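PDB 2GGO: 401aa long hypothetical glucose-1-phosphate thymidylyltransferase from Sulfolobus tokodaii, which probably works in UDP-N-acetylglucosamine and UDP-N-acetylgalactosamine synthesis as a bifunctional enzyme, pairing a nucleotidyltransferase domain with a hexapeptide-repeat domain. Local coordinates for residues 120-133 with 144-158. Sequence-based numbering, arbitrary orientation.
Sequences IGVKVSNPKDYGVL and IIEKPEIPPSNLINA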
loop_
_atom_site.group_PDB
_atom_site.type_symbol
_atom_site.label_atom_id
_atom_site.label_comp_id
_atom_site.label_asym_id
_atom_site.label_seq_id
_atom_site.Cartn_x
_atom_site.Cartn_y
_atom_site.Cartn_z
ATOM N N ILE A 120 7.009 -18.397 4.037
ATOM C CA ILE A 120 7.724 -17.372 4.811
ATOM C C ILE A 120 6.862 -16.889 5.969
ATOM O O ILE A 120 5.654 -16.745 5.841
ATOM C CB ILE A 120 8.296 -16.245 3.919
ATOM C CG1 ILE A 120 9.393 -16.851 3.030
ATOM C CG2 ILE A 120 8.881 -15.105 4.761
ATOM C CD1 ILE A 120 9.876 -15.988 1.895
ATOM N N GLY A 121 7.503 -16.717 7.115
ATOM C CA GLY A 121 6.862 -16.230 8.315
ATOM C C GLY A 121 7.649 -15.063 8.856
ATOM O O GLY A 121 8.885 -15.036 8.812
ATOM N N VAL A 122 6.918 -14.083 9.351
ATOM C CA VAL A 122 7.510 -12.857 9.835
ATOM C C VAL A 122 6.993 -12.627 11.257
ATOM O O VAL A 122 5.846 -12.971 11.579
ATOM C CB VAL A 122 7.192 -11.652 8.868
ATOM C CG1 VAL A 122 5.696 -11.446 8.690
ATOM C CG2 VAL A 122 7.873 -10.366 9.324
ATOM N N LYS A 123 7.855 -12.084 12.110
ATOM C CA LYS A 123 7.449 -11.755 13.471
ATOM C C LYS A 123 6.871 -10.328 13.583
ATOM O O LYS A 123 7.575 -9.320 13.384
ATOM C CB LYS A 123 8.580 -12.018 14.469
ATOM C CG LYS A 123 8.883 -13.510 14.721
ATOM C CD LYS A 123 9.760 -13.651 15.955
ATOM C CE LYS A 123 10.865 -14.675 15.768
ATOM N NZ LYS A 123 12.204 -14.080 16.160
ATOM N N VAL A 124 5.562 -10.285 13.864
ATOM C CA VAL A 124 4.818 -9.043 14.134
ATOM C C VAL A 124 4.468 -8.924 15.618
ATOM O O VAL A 124 4.141 -9.928 16.271
ATOM C CB VAL A 124 3.507 -8.900 13.289
ATOM C CG1 VAL A 124 3.824 -8.872 11.806
ATOM C CG2 VAL A 124 2.495 -9.978 13.619
ATOM N N SER A 125 4.535 -7.694 16.136
ATOM C CA SER A 125 4.212 -7.414 17.540
ATOM C C SER A 125 2.723 -7.132 17.732
ATOM O O SER A 125 2.356 -6.254 18.513
ATOM C CB SER A 125 5.058 -6.255 18.067
ATOM O OG SER A 125 4.790 -5.080 17.332
ATOM N N ASN A 126 1.885 -7.888 17.013
ATOM C CA ASN A 126 0.421 -7.835 17.113
ATOM C C ASN A 126 -0.220 -9.047 16.430
ATOM O O ASN A 126 -1.088 -8.884 15.595
ATOM C CB ASN A 126 -0.106 -6.567 16.447
ATOM C CG ASN A 126 0.160 -6.547 14.954
ATOM O OD1 ASN A 126 0.718 -7.495 14.397
ATOM N ND2 ASN A 126 -0.243 -5.471 14.301
ATOM N N PRO A 127 0.204 -10.269 16.784
ATOM C CA PRO A 127 -0.091 -11.417 15.918
ATOM C C PRO A 127 -1.542 -11.899 15.823
ATOM O O PRO A 127 -1.784 -12.939 15.209
ATOM C CB PRO A 127 0.799 -12.526 16.501
ATOM C CG PRO A 127 1.768 -11.818 17.418
ATOM C CD PRO A 127 1.000 -10.670 17.952
ATOM N N LYS A 128 -2.492 -11.130 16.360
ATOM C CA LYS A 128 -3.905 -11.570 16.504
ATOM C C LYS A 128 -4.640 -12.361 15.373
ATOM O O LYS A 128 -5.405 -13.262 15.721
ATOM C CB LYS A 128 -4.781 -10.461 17.102
ATOM C CG LYS A 128 -4.895 -10.544 18.626
ATOM C CD LYS A 128 -5.146 -9.181 19.273
ATOM C CE LYS A 128 -3.842 -8.478 19.711
ATOM N NZ LYS A 128 -3.191 -7.612 18.668
ATOM N N ASP A 129 -4.516 -12.050 14.068
ATOM C CA ASP A 129 -4.354 -10.704 13.485
ATOM C C ASP A 129 -4.603 -10.474 11.965
ATOM O O ASP A 129 -5.245 -9.472 11.662
ATOM C CB ASP A 129 -3.142 -9.925 13.973
ATOM C CG ASP A 129 -3.161 -8.503 13.470
ATOM O OD1 ASP A 129 -4.118 -8.164 12.737
ATOM O OD2 ASP A 129 -2.250 -7.720 13.812
ATOM N N TYR A 130 -4.114 -11.259 10.985
ATOM C CA TYR A 130 -2.999 -12.254 10.949
ATOM C C TYR A 130 -3.171 -13.714 11.437
ATOM O O TYR A 130 -3.442 -13.991 12.615
ATOM C CB TYR A 130 -1.624 -11.664 11.350
ATOM C CG TYR A 130 -1.321 -10.287 10.783
ATOM C CD1 TYR A 130 -0.558 -9.377 11.514
ATOM C CD2 TYR A 130 -1.812 -9.886 9.532
ATOM C CE1 TYR A 130 -0.283 -8.111 11.026
ATOM C CE2 TYR A 130 -1.544 -8.614 9.030
ATOM C CZ TYR A 130 -0.778 -7.730 9.784
ATOM O OH TYR A 130 -0.491 -6.466 9.310
ATOM N N GLY A 131 -2.986 -14.627 10.479
ATOM C CA GLY A 131 -2.827 -16.053 10.736
ATOM C C GLY A 131 -1.496 -16.322 11.407
ATOM O O GLY A 131 -0.436 -15.978 10.875
ATOM N N VAL A 132 -1.572 -16.931 12.591
ATOM C CA VAL A 132 -0.410 -17.235 13.426
ATOM C C VAL A 132 0.120 -18.614 13.033
ATOM O O VAL A 132 -0.663 -19.518 12.740
ATOM C CB VAL A 132 -0.787 -17.224 14.926
ATOM C CG1 VAL A 132 0.393 -16.829 15.764
ATOM C CG2 VAL A 132 -1.945 -16.258 15.189
ATOM N N LEU A 133 1.443 -18.773 13.011
ATOM C CA LEU A 133 2.053 -20.023 12.539
ATOM C C LEU A 133 2.431 -20.958 13.684
ATOM O O LEU A 133 3.317 -20.644 14.488
ATOM C CB LEU A 133 3.279 -19.759 11.641
ATOM C CG LEU A 133 3.194 -18.954 10.333
ATOM C CD1 LEU A 133 4.580 -18.856 9.737
ATOM C CD2 LEU A 133 2.233 -19.541 9.313
ATOM N N ILE A 144 -1.829 -23.227 10.695
ATOM C CA ILE A 144 -1.981 -21.764 10.744
ATOM C C ILE A 144 -3.367 -21.405 11.260
ATOM O O ILE A 144 -4.368 -21.689 10.598
ATOM C CB ILE A 144 -1.803 -21.085 9.354
ATOM C CG1 ILE A 144 -0.652 -21.724 8.557
ATOM C CG2 ILE A 144 -1.640 -19.556 9.514
ATOM C CD1 ILE A 144 -0.882 -21.773 7.052
ATOM N N ILE A 145 -3.420 -20.770 12.431
ATOM C CA ILE A 145 -4.695 -20.389 13.060
ATOM C C ILE A 145 -5.156 -19.036 12.537
ATOM O O ILE A 145 -4.525 -18.002 12.788
ATOM C CB ILE A 145 -4.633 -20.350 14.623
ATOM C CG1 ILE A 145 -3.577 -21.318 15.170
ATOM C CG2 ILE A 145 -6.024 -20.636 15.230
ATOM C CD1 ILE A 145 -2.879 -20.816 16.415
ATOM N N GLU A 146 -6.266 -19.063 11.809
ATOM C CA GLU A 146 -6.790 -17.869 11.170
ATOM C C GLU A 146 -7.462 -16.856 12.103
ATOM O O GLU A 146 -8.657 -16.968 12.414
ATOM C CB GLU A 146 -7.690 -18.232 9.982
ATOM C CG GLU A 146 -6.998 -18.009 8.643
ATOM C CD GLU A 146 -6.118 -16.745 8.643
ATOM O OE1 GLU A 146 -4.915 -16.861 8.311
ATOM O OE2 GLU A 146 -6.618 -15.645 8.997
ATOM N N LYS A 147 -6.661 -15.883 12.549
ATOM C CA LYS A 147 -7.117 -14.682 13.272
ATOM C C LYS A 147 -7.792 -14.953 14.634
ATOM O O LYS A 147 -8.886 -14.446 14.899
ATOM C CB LYS A 147 -8.004 -13.827 12.354
ATOM C CG LYS A 147 -7.336 -13.477 11.027
ATOM C CD LYS A 147 -7.920 -12.231 10.385
ATOM C CE LYS A 147 -8.826 -12.572 9.228
ATOM N NZ LYS A 147 -9.150 -11.341 8.463
ATOM N N PRO A 148 -7.113 -15.717 15.518
ATOM C CA PRO A 148 -7.751 -16.394 16.665
ATOM C C PRO A 148 -8.123 -15.543 17.904
ATOM O O PRO A 148 -8.647 -16.097 18.888
ATOM C CB PRO A 148 -6.703 -17.442 17.056
ATOM C CG PRO A 148 -5.405 -16.796 16.708
ATOM C CD PRO A 148 -5.659 -15.984 15.473
ATOM N N GLU A 149 -7.875 -14.230 17.845
ATOM C CA GLU A 149 -7.907 -13.305 19.020
ATOM C C GLU A 149 -7.114 -13.723 20.281
ATOM O O GLU A 149 -7.049 -12.970 21.260
ATOM C CB GLU A 149 -9.320 -12.764 19.365
ATOM C CG GLU A 149 -10.270 -13.722 20.071
ATOM C CD GLU A 149 -11.336 -14.265 19.138
ATOM O OE1 GLU A 149 -11.134 -14.226 17.899
ATOM O OE2 GLU A 149 -12.381 -14.725 19.645
ATOM N N ILE A 150 -6.519 -14.914 20.247
ATOM C CA ILE A 150 -5.407 -15.239 21.141
ATOM C C ILE A 150 -4.141 -15.379 20.254
ATOM O O ILE A 150 -4.234 -15.874 19.120
ATOM C CB ILE A 150 -5.722 -16.481 22.079
ATOM C CG1 ILE A 150 -5.029 -16.342 23.455
ATOM C CG2 ILE A 150 -5.514 -17.844 21.362
ATOM C CD1 ILE A 150 -3.530 -16.707 23.516
ATOM N N PRO A 151 -2.986 -14.837 20.703
ATOM C CA PRO A 151 -1.759 -15.084 19.956
ATOM C C PRO A 151 -0.880 -16.225 20.525
ATOM O O PRO A 151 -0.088 -15.988 21.453
ATOM C CB PRO A 151 -1.031 -13.723 20.037
ATOM C CG PRO A 151 -1.738 -12.936 21.178
ATOM C CD PRO A 151 -2.742 -13.883 21.800
ATOM N N PRO A 152 -1.011 -17.455 19.963
ATOM C CA PRO A 152 -0.114 -18.581 20.280
ATOM C C PRO A 152 1.369 -18.383 19.874
ATOM O O PRO A 152 2.241 -19.087 20.400
ATOM C CB PRO A 152 -0.731 -19.752 19.492
ATOM C CG PRO A 152 -2.144 -19.341 19.267
ATOM C CD PRO A 152 -2.045 -17.877 19.004
ATOM N N SER A 153 1.638 -17.445 18.953
ATOM C CA SER A 153 2.992 -17.162 18.432
ATOM C C SER A 153 3.104 -15.716 17.921
ATOM O O SER A 153 2.095 -15.070 17.633
ATOM C CB SER A 153 3.366 -18.162 17.313
ATOM O OG SER A 153 4.754 -18.151 16.996
ATOM N N ASN A 154 4.339 -15.223 17.840
ATOM C CA ASN A 154 4.670 -13.984 17.130
ATOM C C ASN A 154 4.861 -14.179 15.622
ATOM O O ASN A 154 4.770 -13.218 14.851
ATOM C CB ASN A 154 5.932 -13.367 17.715
ATOM C CG ASN A 154 5.644 -12.534 18.929
ATOM O OD1 ASN A 154 5.097 -11.431 18.827
ATOM N ND2 ASN A 154 5.999 -13.056 20.102
ATOM N N LEU A 155 5.148 -15.421 15.223
ATOM C CA LEU A 155 5.261 -15.802 13.818
ATOM C C LEU A 155 3.919 -15.793 13.110
ATOM O O LEU A 155 3.024 -16.573 13.437
ATOM C CB LEU A 155 5.869 -17.198 13.667
ATOM C CG LEU A 155 7.291 -17.413 13.137
ATOM C CD1 LEU A 155 7.271 -18.673 12.311
ATOM C CD2 LEU A 155 7.850 -16.259 12.315
ATOM N N ILE A 156 3.799 -14.925 12.115
ATOM C CA ILE A 156 2.600 -14.885 11.284
ATOM C C ILE A 156 2.898 -15.306 9.829
ATOM O O ILE A 156 4.059 -15.311 9.395
ATOM C CB ILE A 156 1.859 -13.490 11.395
ATOM C CG1 ILE A 156 2.718 -12.339 10.857
ATOM C CG2 ILE A 156 1.432 -13.194 12.855
ATOM C CD1 ILE A 156 2.154 -11.695 9.640
ATOM N N ASN A 157 1.854 -15.673 9.097
ATOM C CA ASN A 157 1.978 -15.944 7.676
ATOM C C ASN A 157 2.339 -14.674 6.888
ATOM O O ASN A 157 1.499 -13.794 6.729
ATOM C CB ASN A 157 0.676 -16.555 7.156
ATOM C CG ASN A 157 0.715 -16.866 5.658
ATOM O OD1 ASN A 157 1.762 -16.797 5.015
ATOM N ND2 ASN A 157 -0.431 -17.218 5.106
ATOM N N ALA A 158 3.586 -14.583 6.411
ATOM C CA ALA A 158 4.062 -13.429 5.628
ATOM C C ALA A 158 3.479 -13.339 4.200
ATOM O O ALA A 158 3.754 -12.368 3.495
ATOM C CB ALA A 158 5.573 -13.413 5.567
HETATM O O HOH W 1 4.212 -17.284 3.857
#
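Over one face of the Tyr130 ring sits Ile156 CD1, a CH-pi contact 4.2 Å from the ring centroid; Asp129 OD1 lies over the opposite face, offset toward the rim. At the far end of the ring, the Tyr130 hydroxyl is hydrogen-bonded to Asp208. With Ile156 CG1 between backbone N and carbonyl carbon (chi1 64°) and chi2 at 114°, CD1 reaches both the ring and Val122 CG1. Its other branch, CG2, turns to Val124 and presses on CG2 of that residue at 3.5 Å, tighter than usual for two carbons, with Pro127 CB and Tyr130 CB close by. Beneath these side chains, Val122 and Ile156 exchange two backbone hydrogen bonds as an antiparallel pair, the one from Ile156 N to Val122 O nearly straight at 175°.

Further on, strand 155-158 also holds the start of the hairpin formed by strands 132-135 and 141-145: Asn157 N donates to Gly131 O at 2.9 Å and Leu133 N to Leu155 O at 2.7 Å. Leu133 CD1 meets Leu155 CD1 at 3.7 Å. Glu146 OE1 comes within 3.3 Å of Gly131 CA. These backbone bonds join the hairpin to the central sheet of the nucleotidyltransferase domain. Gly131, Glu146 and Asn157 probably all bind N-acetylglucosamine 1-phosphate; Asn157 N binds Gly131 O directly, and the Val132-Ile145 pair within the hairpin sets Glu146 beside them, consistent with a shared site.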